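Local coordinates for protein NalD (Pseudomonas aeruginosa PAO1, PDB 5DAJ) that represses transcription of the MexAB-OprM multidrug efflux pump as its secondary, TetR-family repressor, and binds novobiocin, which induces expression of the pump, at residues 13-18 with 55-60; 59-64 with 109-114; 9-14 with 48-53; 64-69 with 127-132. One frame throughout, in Å; residues are numbered along the deposited sequence.

Interaction 1: residues 13-18 with 55-60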
# COMPACT_ATOMS: atom_id res chain seq x y z
N THR A 13 -21.66 8.18 -16.89
CA THR A 13 -20.85 6.97 -17.13
C THR A 13 -19.74 7.25 -18.14
O THR A 13 -18.60 6.81 -17.95
CB THR A 13 -21.71 5.80 -17.65
OG1 THR A 13 -22.85 5.63 -16.80
CG2 THR A 13 -20.91 4.50 -17.68
N ALA A 14 -20.09 7.95 -19.22
CA ALA A 14 -19.14 8.32 -20.28
C ALA A 14 -17.96 9.10 -19.72
O ALA A 14 -16.80 8.79 -20.01
CB ALA A 14 -19.83 9.14 -21.34
N ILE A 15 -18.27 10.08 -18.88
CA ILE A 15 -17.26 10.89 -18.18
C ILE A 15 -16.34 10.03 -17.29
O ILE A 15 -15.12 10.20 -17.31
CB ILE A 15 -17.91 12.03 -17.35
CG1 ILE A 15 -18.49 13.10 -18.28
CG2 ILE A 15 -16.91 12.68 -16.40
CD1 ILE A 15 -19.39 14.11 -17.60
N LEU A 16 -16.94 9.14 -16.50
CA LEU A 16 -16.18 8.28 -15.58
C LEU A 16 -15.26 7.31 -16.31
O LEU A 16 -14.14 7.05 -15.86
CB LEU A 16 -17.10 7.51 -14.61
CG LEU A 16 -17.82 8.38 -13.58
CD1 LEU A 16 -18.84 7.55 -12.80
CD2 LEU A 16 -16.85 9.05 -12.61
N LEU A 17 -15.76 6.75 -17.41
CA LEU A 17 -14.94 5.86 -18.24
C LEU A 17 -13.74 6.58 -18.84
O LEU A 17 -12.62 6.05 -18.83
CB LEU A 17 -15.78 5.24 -19.36
CG LEU A 17 -16.61 4.01 -18.98
CD1 LEU A 17 -17.52 3.62 -20.14
CD2 LEU A 17 -15.73 2.83 -18.58
N ALA A 18 -13.98 7.78 -19.36
CA ALA A 18 -12.93 8.66 -19.89
C ALA A 18 -11.86 8.98 -18.85
O ALA A 18 -10.67 8.79 -19.09
CB ALA A 18 -13.52 9.95 -20.42
N ALA A 55 -11.80 15.75 -7.00
CA ALA A 55 -11.82 14.85 -5.83
C ALA A 55 -13.13 14.09 -5.74
O ALA A 55 -13.14 12.89 -5.44
CB ALA A 55 -11.58 15.61 -4.54
N HIS A 56 -14.23 14.80 -5.98
CA HIS A 56 -15.56 14.20 -5.95
C HIS A 56 -15.74 13.23 -7.10
O HIS A 56 -16.36 12.18 -6.92
CB HIS A 56 -16.64 15.26 -6.01
CG HIS A 56 -18.02 14.72 -5.77
ND1 HIS A 56 -19.01 14.77 -6.73
CD2 HIS A 56 -18.57 14.11 -4.69
CE1 HIS A 56 -20.11 14.23 -6.24
NE2 HIS A 56 -19.87 13.82 -5.01
N LEU A 57 -15.22 13.59 -8.27
CA LEU A 57 -15.23 12.73 -9.45
C LEU A 57 -14.53 11.41 -9.13
O LEU A 57 -15.07 10.33 -9.31
CB LEU A 57 -14.55 13.41 -10.64
CG LEU A 57 -14.75 12.76 -12.00
CD1 LEU A 57 -14.63 13.79 -13.11
CD2 LEU A 57 -13.78 11.61 -12.26
N PHE A 58 -13.31 11.54 -8.62
CA PHE A 58 -12.48 10.40 -8.22
C PHE A 58 -13.20 9.50 -7.22
O PHE A 58 -13.12 8.28 -7.31
CB PHE A 58 -11.17 10.92 -7.62
CG PHE A 58 -10.20 9.84 -7.23
CD1 PHE A 58 -9.52 9.15 -8.19
CD2 PHE A 58 -9.98 9.53 -5.91
CE1 PHE A 58 -8.61 8.17 -7.84
CE2 PHE A 58 -9.08 8.54 -5.55
CZ PHE A 58 -8.39 7.86 -6.53
N ASN A 59 -13.91 10.11 -6.29
CA ASN A 59 -14.66 9.40 -5.27
C ASN A 59 -15.86 8.62 -5.83
O ASN A 59 -16.12 7.48 -5.41
CB ASN A 59 -15.14 10.37 -4.19
CG ASN A 59 -15.03 9.80 -2.80
OD1 ASN A 59 -16.00 9.78 -2.06
ND2 ASN A 59 -13.86 9.31 -2.43
N GLU A 60 -16.59 9.26 -6.74
CA GLU A 60 -17.70 8.61 -7.45
C GLU A 60 -17.20 7.42 -8.25
O GLU A 60 -17.89 6.41 -8.36
CB GLU A 60 -18.40 9.61 -8.38
CG GLU A 60 -19.21 10.67 -7.66
CD GLU A 60 -20.39 10.09 -6.89
OE1 GLU A 60 -21.25 9.42 -7.51
OE2 GLU A 60 -20.42 10.29 -5.65
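Leu57 reaches across from helix 54-63 and sets its two methyls against two neighbouring residues of helix 6-26. Its CD2 lies 4.0 Å from CD2 of Leu16, the two leucines running past one another in opposite directions. Its CD1 comes to 4.2 Å from CG2 of Ile15, whose side chain it meets at a slant. The Leu16 methyl has a second neighbour in the backbone, since CD2 also stands 4.0 Å from the carbonyl O of Leu57. Everything that touches here is aliphatic carbon apart from that one oxygen, and all three residues are buried, so the joint is a small hydrophobic one.

Leu57 carries CG opposite its own backbone N (chi1 -167°), which throws the isobutyl group out toward the other helix although its CB sets off along the interface. In Leu16, CG lies opposite the carbonyl carbon instead, and the branch end again closes the gap. The nearest CA atoms, those of Leu16 and Leu57, are 7.6 Å apart.

Phe51 of helix 44-51 touches Ile15, Leu16 and Leu57 alike and so completes the cluster, while Val47 of the same helix adds to it at Ile15. The contact thus lies where helices 6-26 and 54-63 meet helix 44-51 in the TetR-type DNA-binding region, and Leu16 also touches Gln64.

Interaction 2: residues 59-64 with 109-114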
# COMPACT_ATOMS: atom_id res chain seq x y z
N ASN A 59 -13.91 10.11 -6.29
CA ASN A 59 -14.66 9.40 -5.27
C ASN A 59 -15.86 8.62 -5.83
O ASN A 59 -16.12 7.48 -5.41
CB ASN A 59 -15.14 10.37 -4.19
CG ASN A 59 -15.03 9.80 -2.80
OD1 ASN A 59 -16.00 9.78 -2.06
ND2 ASN A 59 -13.86 9.31 -2.43
N GLU A 60 -16.59 9.26 -6.74
CA GLU A 60 -17.70 8.61 -7.45
C GLU A 60 -17.20 7.42 -8.25
O GLU A 60 -17.89 6.41 -8.36
CB GLU A 60 -18.40 9.61 -8.38
CG GLU A 60 -19.21 10.67 -7.66
CD GLU A 60 -20.39 10.09 -6.89
OE1 GLU A 60 -21.25 9.42 -7.51
OE2 GLU A 60 -20.42 10.29 -5.65
N MSE A 61 -15.99 7.55 -8.80
CA MSE A 61 -15.37 6.48 -9.56
C MSE A 61 -15.10 5.29 -8.66
O MSE A 61 -15.49 4.17 -8.96
CB MSE A 61 -14.07 6.96 -10.21
CG MSE A 61 -13.45 5.92 -11.14
SE MSE A 61 -11.69 6.53 -11.74
CE MSE A 61 -12.49 7.65 -13.12
N LEU A 62 -14.49 5.53 -7.52
CA LEU A 62 -14.21 4.47 -6.56
C LEU A 62 -15.44 3.77 -6.06
O LEU A 62 -15.45 2.61 -5.84
CB LEU A 62 -13.46 5.03 -5.39
CG LEU A 62 -12.07 5.51 -5.71
CD1 LEU A 62 -11.58 6.37 -4.59
CD2 LEU A 62 -11.16 4.33 -5.88
N ASN A 63 -16.49 4.51 -5.86
CA ASN A 63 -17.79 3.96 -5.43
C ASN A 63 -18.33 2.87 -6.33
O ASN A 63 -19.00 1.96 -5.84
CB ASN A 63 -18.85 5.06 -5.34
CG ASN A 63 -18.77 5.87 -4.08
OD1 ASN A 63 -17.96 5.60 -3.18
ND2 ASN A 63 -19.62 6.89 -4.00
N GLN A 64 -18.03 2.96 -7.63
CA GLN A 64 -18.41 1.92 -8.61
C GLN A 64 -17.88 0.53 -8.23
O GLN A 64 -18.42 -0.48 -8.67
CB GLN A 64 -17.88 2.27 -10.01
CG GLN A 64 -18.40 3.57 -10.64
CD GLN A 64 -17.72 3.91 -11.96
OE1 GLN A 64 -18.37 4.01 -13.01
NE2 GLN A 64 -16.41 4.10 -11.92
N LEU A 109 -8.49 0.35 -8.95
CA LEU A 109 -7.61 0.18 -7.79
C LEU A 109 -6.15 0.45 -8.12
O LEU A 109 -5.42 0.97 -7.27
CB LEU A 109 -7.75 -1.19 -7.14
CG LEU A 109 -9.06 -1.43 -6.40
CD1 LEU A 109 -9.04 -2.84 -5.84
CD2 LEU A 109 -9.29 -0.45 -5.26
N THR A 110 -5.74 0.15 -9.35
CA THR A 110 -4.38 0.51 -9.82
C THR A 110 -4.26 2.03 -9.84
O THR A 110 -3.22 2.57 -9.48
CB THR A 110 -4.06 -0.06 -11.27
OG1 THR A 110 -4.25 -1.47 -11.34
CG2 THR A 110 -2.65 0.20 -11.77
N ILE A 111 -5.34 2.72 -10.22
CA ILE A 111 -5.33 4.19 -10.14
C ILE A 111 -5.15 4.66 -8.70
O ILE A 111 -4.27 5.48 -8.40
CB ILE A 111 -6.62 4.82 -10.70
CG1 ILE A 111 -6.70 4.63 -12.21
CG2 ILE A 111 -6.67 6.30 -10.38
CD1 ILE A 111 -8.08 4.86 -12.78
N LEU A 112 -5.98 4.11 -7.81
CA LEU A 112 -5.98 4.47 -6.39
C LEU A 112 -4.62 4.32 -5.71
O LEU A 112 -4.17 5.21 -4.98
CB LEU A 112 -7.00 3.62 -5.63
CG LEU A 112 -6.96 3.76 -4.10
CD1 LEU A 112 -7.23 5.20 -3.71
CD2 LEU A 112 -7.96 2.82 -3.44
N MSE A 113 -3.96 3.21 -5.97
CA MSE A 113 -2.73 2.88 -5.25
C MSE A 113 -1.46 3.17 -5.98
O MSE A 113 -0.38 3.15 -5.40
CB MSE A 113 -2.78 1.40 -4.95
CG MSE A 113 -4.04 1.12 -4.16
SE MSE A 113 -3.97 -0.68 -3.43
CE MSE A 113 -5.67 -0.60 -2.43
N GLN A 114 -1.59 3.53 -7.25
CA GLN A 114 -0.43 3.67 -8.13
C GLN A 114 -0.36 4.94 -8.99
O GLN A 114 0.74 5.40 -9.33
CB GLN A 114 -0.41 2.48 -9.06
CG GLN A 114 0.97 2.04 -9.46
CD GLN A 114 1.40 0.87 -8.65
OE1 GLN A 114 0.67 -0.13 -8.51
NE2 GLN A 114 2.60 0.97 -8.06
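This is a buried apolar contact between helix 54-63, which closes the N-terminal DNA-binding region, and helix 103-114 of the C-terminal region, near the centre of the chain. Two pairs of side chains carry it. Selenomethionine Met61 lays its SE 4.1 Å from CD1 of Ile111, the two side chains crossing at about a right angle. The next residue, Leu62, puts CD2 4.2 Å from CB of Leu112, so here a branch end meets the root of its partner. The nearest CA atoms, those of Leu62 and Leu109, are 8.0 Å apart.

Met61 leaves its helix with CG trans to the main-chain nitrogen (chi1 -174°) and stays extended until it bends at the selenium, which turns CE aside and presents SE to the isoleucine methyl. The carbonyl behind it is doubly held: Met61 O accepts the backbone N of Gln64 and also its side-chain NE2, the latter 3.1 Å from Met61 O with an N-H...O angle of 160°. That second bond lies in the carbonyl plane, on a lone pair, and nearly in the amide plane of Gln64, folding the glutamine back toward the backbone.

Ile108 touches both Met61 and Leu62, and Phe23 of helix 6-26 packs on Ile111. Such a seam, joining the last helix of the DNA-binding region to the helical core behind it, is characteristic of the all-helical TetR fold, in which ligand binding is generally relayed to the DNA-binding helices.

Interaction 3: residues 9-14 with 48-53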
# COMPACT_ATOMS: atom_id res chain seq x y z
N GLU A 9 -27.53 10.10 -16.85
CA GLU A 9 -26.80 8.94 -16.29
C GLU A 9 -25.85 8.31 -17.32
O GLU A 9 -24.82 7.73 -16.95
CB GLU A 9 -27.77 7.88 -15.73
CG GLU A 9 -27.13 6.83 -14.83
N LYS A 10 -26.22 8.40 -18.60
CA LYS A 10 -25.36 7.99 -19.71
C LYS A 10 -24.15 8.90 -19.88
O LYS A 10 -23.04 8.43 -20.15
CB LYS A 10 -26.19 7.98 -21.01
N THR A 11 -24.39 10.20 -19.73
CA THR A 11 -23.32 11.22 -19.74
C THR A 11 -22.36 11.05 -18.55
O THR A 11 -21.14 11.18 -18.71
CB THR A 11 -23.90 12.65 -19.69
OG1 THR A 11 -24.94 12.79 -20.66
CG2 THR A 11 -22.82 13.68 -19.97
N ARG A 12 -22.91 10.74 -17.38
CA ARG A 12 -22.09 10.46 -16.18
C ARG A 12 -21.12 9.29 -16.39
O ARG A 12 -19.93 9.39 -16.07
CB ARG A 12 -22.98 10.17 -14.97
CG ARG A 12 -23.38 11.39 -14.16
CD ARG A 12 -24.39 11.06 -13.08
NE ARG A 12 -23.84 10.08 -12.14
CZ ARG A 12 -23.05 10.36 -11.09
NH1 ARG A 12 -22.69 11.61 -10.80
NH2 ARG A 12 -22.60 9.36 -10.31
N THR A 13 -21.66 8.18 -16.89
CA THR A 13 -20.85 6.97 -17.13
C THR A 13 -19.74 7.25 -18.14
O THR A 13 -18.60 6.81 -17.95
CB THR A 13 -21.71 5.80 -17.65
OG1 THR A 13 -22.85 5.63 -16.80
CG2 THR A 13 -20.91 4.50 -17.68
N ALA A 14 -20.09 7.95 -19.22
CA ALA A 14 -19.14 8.32 -20.28
C ALA A 14 -17.96 9.10 -19.72
O ALA A 14 -16.80 8.79 -20.01
CB ALA A 14 -19.83 9.14 -21.34
N TYR A 48 -18.01 19.59 -14.68
CA TYR A 48 -18.21 20.42 -13.48
C TYR A 48 -19.65 20.33 -12.93
O TYR A 48 -19.85 20.25 -11.72
CB TYR A 48 -17.81 21.87 -13.76
CG TYR A 48 -16.33 22.14 -13.58
CD1 TYR A 48 -15.79 22.35 -12.31
CD2 TYR A 48 -15.47 22.23 -14.68
CE1 TYR A 48 -14.45 22.61 -12.13
CE2 TYR A 48 -14.12 22.51 -14.52
CZ TYR A 48 -13.62 22.71 -13.24
OH TYR A 48 -12.28 23.01 -13.09
N TRP A 49 -20.61 20.25 -13.83
CA TRP A 49 -22.01 20.13 -13.51
C TRP A 49 -22.38 18.84 -12.80
O TRP A 49 -23.11 18.84 -11.84
CB TRP A 49 -22.79 20.26 -14.80
CG TRP A 49 -24.23 20.32 -14.62
CD1 TRP A 49 -25.11 19.38 -14.96
CD2 TRP A 49 -24.98 21.39 -14.08
NE1 TRP A 49 -26.36 19.76 -14.64
CE2 TRP A 49 -26.31 21.01 -14.09
CE3 TRP A 49 -24.66 22.63 -13.55
CZ2 TRP A 49 -27.31 21.81 -13.62
CZ3 TRP A 49 -25.65 23.42 -13.09
CH2 TRP A 49 -26.96 23.01 -13.12
N HIS A 50 -21.87 17.73 -13.29
CA HIS A 50 -22.12 16.40 -12.71
C HIS A 50 -21.27 16.03 -11.51
O HIS A 50 -21.72 15.26 -10.64
CB HIS A 50 -21.96 15.32 -13.79
CG HIS A 50 -23.05 15.35 -14.80
ND1 HIS A 50 -24.37 15.14 -14.44
CD2 HIS A 50 -23.05 15.58 -16.13
CE1 HIS A 50 -25.13 15.22 -15.53
NE2 HIS A 50 -24.35 15.50 -16.56
N PHE A 51 -20.04 16.52 -11.47
CA PHE A 51 -19.06 16.07 -10.47
C PHE A 51 -18.41 17.15 -9.62
O PHE A 51 -17.64 16.82 -8.72
CB PHE A 51 -17.98 15.22 -11.16
CG PHE A 51 -18.52 13.96 -11.76
CD1 PHE A 51 -18.90 12.89 -10.94
CD2 PHE A 51 -18.67 13.83 -13.14
CE1 PHE A 51 -19.40 11.72 -11.48
CE2 PHE A 51 -19.18 12.66 -13.68
CZ PHE A 51 -19.54 11.60 -12.85
N GLN A 52 -18.70 18.42 -9.89
CA GLN A 52 -18.22 19.58 -9.09
C GLN A 52 -16.71 19.81 -9.12
O GLN A 52 -16.25 20.86 -9.58
CB GLN A 52 -18.71 19.51 -7.66
CG GLN A 52 -20.22 19.66 -7.51
CD GLN A 52 -20.91 18.32 -7.49
OE1 GLN A 52 -20.79 17.55 -6.51
NE2 GLN A 52 -21.65 18.01 -8.55
N ASN A 53 -15.95 18.84 -8.62
CA ASN A 53 -14.50 18.92 -8.62
C ASN A 53 -13.86 17.56 -8.86
O ASN A 53 -14.53 16.53 -8.82
CB ASN A 53 -14.03 19.52 -7.29
CG ASN A 53 -14.46 18.68 -6.09
OD1 ASN A 53 -13.95 17.59 -5.88
ND2 ASN A 53 -15.38 19.20 -5.29
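Helix 6-26 and the end of helix 44-51 come nearest at Arg12 and His50, whose CA atoms are 6.9 Å apart, and the chain leaves the second helix at Gln52 with a positive phi. Arg12 does most of the touching, with two parts of its side chain. Its CG sits over one face of the His50 imidazole in a CH-pi contact, 4.2 Å from the ring centroid and 28° off the normal. Beyond that the chain bends at chi3 (60°) and brings the guanidinium to Phe51, where NH1 of Arg12 lies 3.4 Å from CE1 of Phe51. The CZ of Phe51 stands over one face of the guanidinium, the two planes 35° apart, while the His50 carbonyl O lies at the guanidinium edge, 3.8 Å from NH1 of Arg12. Thr11 adds its methyl, CG2 being 4.2 Å from NE2 of His50.

NH2 of Arg12 forms a salt bridge with Glu60 of helix 54-63, which probably fixes the guanidinium beside Phe51. Asn53 caps the start of that helix through His56 N, and the Phe51 carbonyl is probably hydrogen-bonded to His56 ND1.

Helix 44-51 ends the predicted helix-turn-helix, so these residues back the presumed DNA-reading element against helix 6-26. The Phe51 ring packs where three helices converge: 6-26, 44-51 and 54-63.

Interaction 4: residues 64-69 with 127-132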
# COMPACT_ATOMS: atom_id res chain seq x y z
N GLN A 64 -18.03 2.96 -7.63
CA GLN A 64 -18.41 1.92 -8.61
C GLN A 64 -17.88 0.53 -8.23
O GLN A 64 -18.42 -0.48 -8.67
CB GLN A 64 -17.88 2.27 -10.01
CG GLN A 64 -18.40 3.57 -10.64
CD GLN A 64 -17.72 3.91 -11.96
OE1 GLN A 64 -18.37 4.01 -13.01
NE2 GLN A 64 -16.41 4.10 -11.92
N VAL A 65 -16.83 0.50 -7.41
CA VAL A 65 -16.03 -0.69 -7.10
C VAL A 65 -16.01 -1.11 -5.61
O VAL A 65 -15.53 -2.20 -5.27
CB VAL A 65 -14.61 -0.45 -7.68
CG1 VAL A 65 -13.46 -0.91 -6.77
CG2 VAL A 65 -14.53 -1.08 -9.06
N ARG A 66 -16.58 -0.29 -4.73
CA ARG A 66 -16.64 -0.56 -3.28
C ARG A 66 -17.88 -1.26 -2.75
O ARG A 66 -18.97 -0.93 -3.14
CB ARG A 66 -16.62 0.76 -2.54
CG ARG A 66 -15.27 1.40 -2.34
CD ARG A 66 -15.48 2.58 -1.42
NE ARG A 66 -14.48 3.62 -1.55
CZ ARG A 66 -14.78 4.89 -1.75
NH1 ARG A 66 -16.04 5.26 -1.86
NH2 ARG A 66 -13.83 5.79 -1.86
N LEU A 67 -17.73 -2.22 -1.84
CA LEU A 67 -18.90 -2.90 -1.23
C LEU A 67 -19.60 -1.94 -0.27
O LEU A 67 -18.93 -1.34 0.58
CB LEU A 67 -18.52 -4.20 -0.45
CG LEU A 67 -18.42 -5.49 -1.27
CD1 LEU A 67 -17.65 -6.56 -0.51
CD2 LEU A 67 -19.79 -6.01 -1.68
N PRO A 68 -20.93 -1.80 -0.39
CA PRO A 68 -21.65 -0.95 0.56
C PRO A 68 -21.70 -1.59 1.97
O PRO A 68 -21.75 -2.81 2.08
CB PRO A 68 -23.05 -0.82 -0.05
CG PRO A 68 -23.22 -2.04 -0.89
CD PRO A 68 -21.85 -2.45 -1.35
N PRO A 69 -21.71 -0.76 3.03
CA PRO A 69 -21.71 -1.19 4.45
C PRO A 69 -22.70 -2.29 4.80
O PRO A 69 -22.38 -3.17 5.60
CB PRO A 69 -22.10 0.09 5.19
CG PRO A 69 -21.65 1.19 4.31
CD PRO A 69 -21.73 0.72 2.91
N GLU A 127 -10.29 11.53 2.69
CA GLU A 127 -11.17 11.48 3.86
C GLU A 127 -12.18 10.33 3.76
O GLU A 127 -12.31 9.54 4.70
CB GLU A 127 -11.90 12.81 4.07
CG GLU A 127 -11.02 13.91 4.67
CD GLU A 127 -11.68 15.28 4.70
OE1 GLU A 127 -12.66 15.52 3.96
OE2 GLU A 127 -11.19 16.15 5.46
N ARG A 128 -12.84 10.23 2.62
CA ARG A 128 -13.84 9.16 2.40
C ARG A 128 -13.20 7.78 2.22
O ARG A 128 -13.79 6.76 2.63
CB ARG A 128 -14.78 9.50 1.24
CG ARG A 128 -16.09 10.10 1.75
CD ARG A 128 -17.00 10.58 0.64
NE ARG A 128 -18.02 11.50 1.12
CZ ARG A 128 -18.90 12.14 0.35
NH1 ARG A 128 -18.92 11.97 -0.97
NH2 ARG A 128 -19.77 12.97 0.92
N ASN A 129 -11.99 7.75 1.66
CA ASN A 129 -11.22 6.50 1.62
C ASN A 129 -10.91 5.98 3.03
O ASN A 129 -11.17 4.82 3.36
CB ASN A 129 -9.91 6.66 0.84
CG ASN A 129 -9.31 5.32 0.48
OD1 ASN A 129 -8.18 5.04 0.87
ND2 ASN A 129 -10.07 4.48 -0.22
N ASN A 130 -10.37 6.87 3.86
CA ASN A 130 -10.13 6.57 5.28
C ASN A 130 -11.36 6.06 5.99
O ASN A 130 -11.29 5.11 6.76
CB ASN A 130 -9.59 7.80 6.02
CG ASN A 130 -8.15 8.10 5.69
OD1 ASN A 130 -7.41 7.24 5.25
ND2 ASN A 130 -7.73 9.33 5.94
N ALA A 131 -12.49 6.72 5.74
CA ALA A 131 -13.76 6.35 6.37
C ALA A 131 -14.20 4.93 6.01
O ALA A 131 -14.62 4.16 6.88
CB ALA A 131 -14.84 7.35 5.99
N PHE A 132 -14.04 4.57 4.74
CA PHE A 132 -14.37 3.21 4.26
C PHE A 132 -13.48 2.13 4.90
O PHE A 132 -13.96 1.08 5.32
CB PHE A 132 -14.28 3.17 2.73
CG PHE A 132 -14.25 1.79 2.15
CD1 PHE A 132 -15.42 1.06 1.98
CD2 PHE A 132 -13.04 1.21 1.76
CE1 PHE A 132 -15.39 -0.21 1.44
CE2 PHE A 132 -13.00 -0.06 1.22
CZ PHE A 132 -14.18 -0.78 1.06
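The linker that leaves the DNA-binding region after helix 54-63 meets helix 123-145 of the C-terminal region here, chiefly through Arg66 laid over the ring of Phe132. The aliphatic part of the arginine makes the closest approach. Its CD rides above one face of the ring in a CH-pi contact, 3.9 Å from the centroid and 17° off the normal, and displaced toward the CD1 side, with CD1 of Phe132 itself 3.7 Å from Arg66 CD. The CG atom of Arg66 comes next, 4.1 Å from CE1 of Phe132. Arg66, extended from CG to NE, runs past the phenylalanine in the opposite direction and carries its guanidinium beyond the ring. That group is tilted 33° to the ring plane, and with Arg66 CZ 5.5 Å from the centroid any cation-pi attraction is weak at most.

In TetR-family repressors this passage joins the DNA-binding helices to the ligand-binding core, and here it has no regular structure until Pro68, at the N-cap position of helix 69-76. Leu67 takes part through its backbone, its O standing at the edge of the Phe132 ring, 3.8 Å from CE1. A chi1 of 165° swings the Phe132 ring away from its own backbone N and out to the linker, with Arg66 over a face and Leu67 O at its edge.

At the end of the arginine, NH2 approaches ND2 of Asn129 at 4.3 Å, near the guanidinium plane and too far for a bond. Arg66 also packs on Asn59 of helix 54-63, and Asn129 on Arg179 of the second subunit, whose NH1 is hydrogen-bonded to Asn130 OD1.

How the interactions relate
Interactions 3, 1 and 2 follow one another inward from the DNA-binding end, their centres about 22, 16 and 8 Å from the centre of the chain; interaction 4 lies about 7 Å from it. Interactions 1 and 3 start from the same stretch of helix 6-26, and their partner helices, 54-63 and 44-51, are consecutive. Interaction 3 closes before 2 and 4 open, and interaction 2 begins on the stretch where 1 ends. Interactions 2 and 4 cross along the chain, share Gln64 at the junction of their segments, and touch through Leu112 and Asn129. Together they form a continuous path from the predicted helix-turn-helix to the C-terminal core, consistent with coupling between the two.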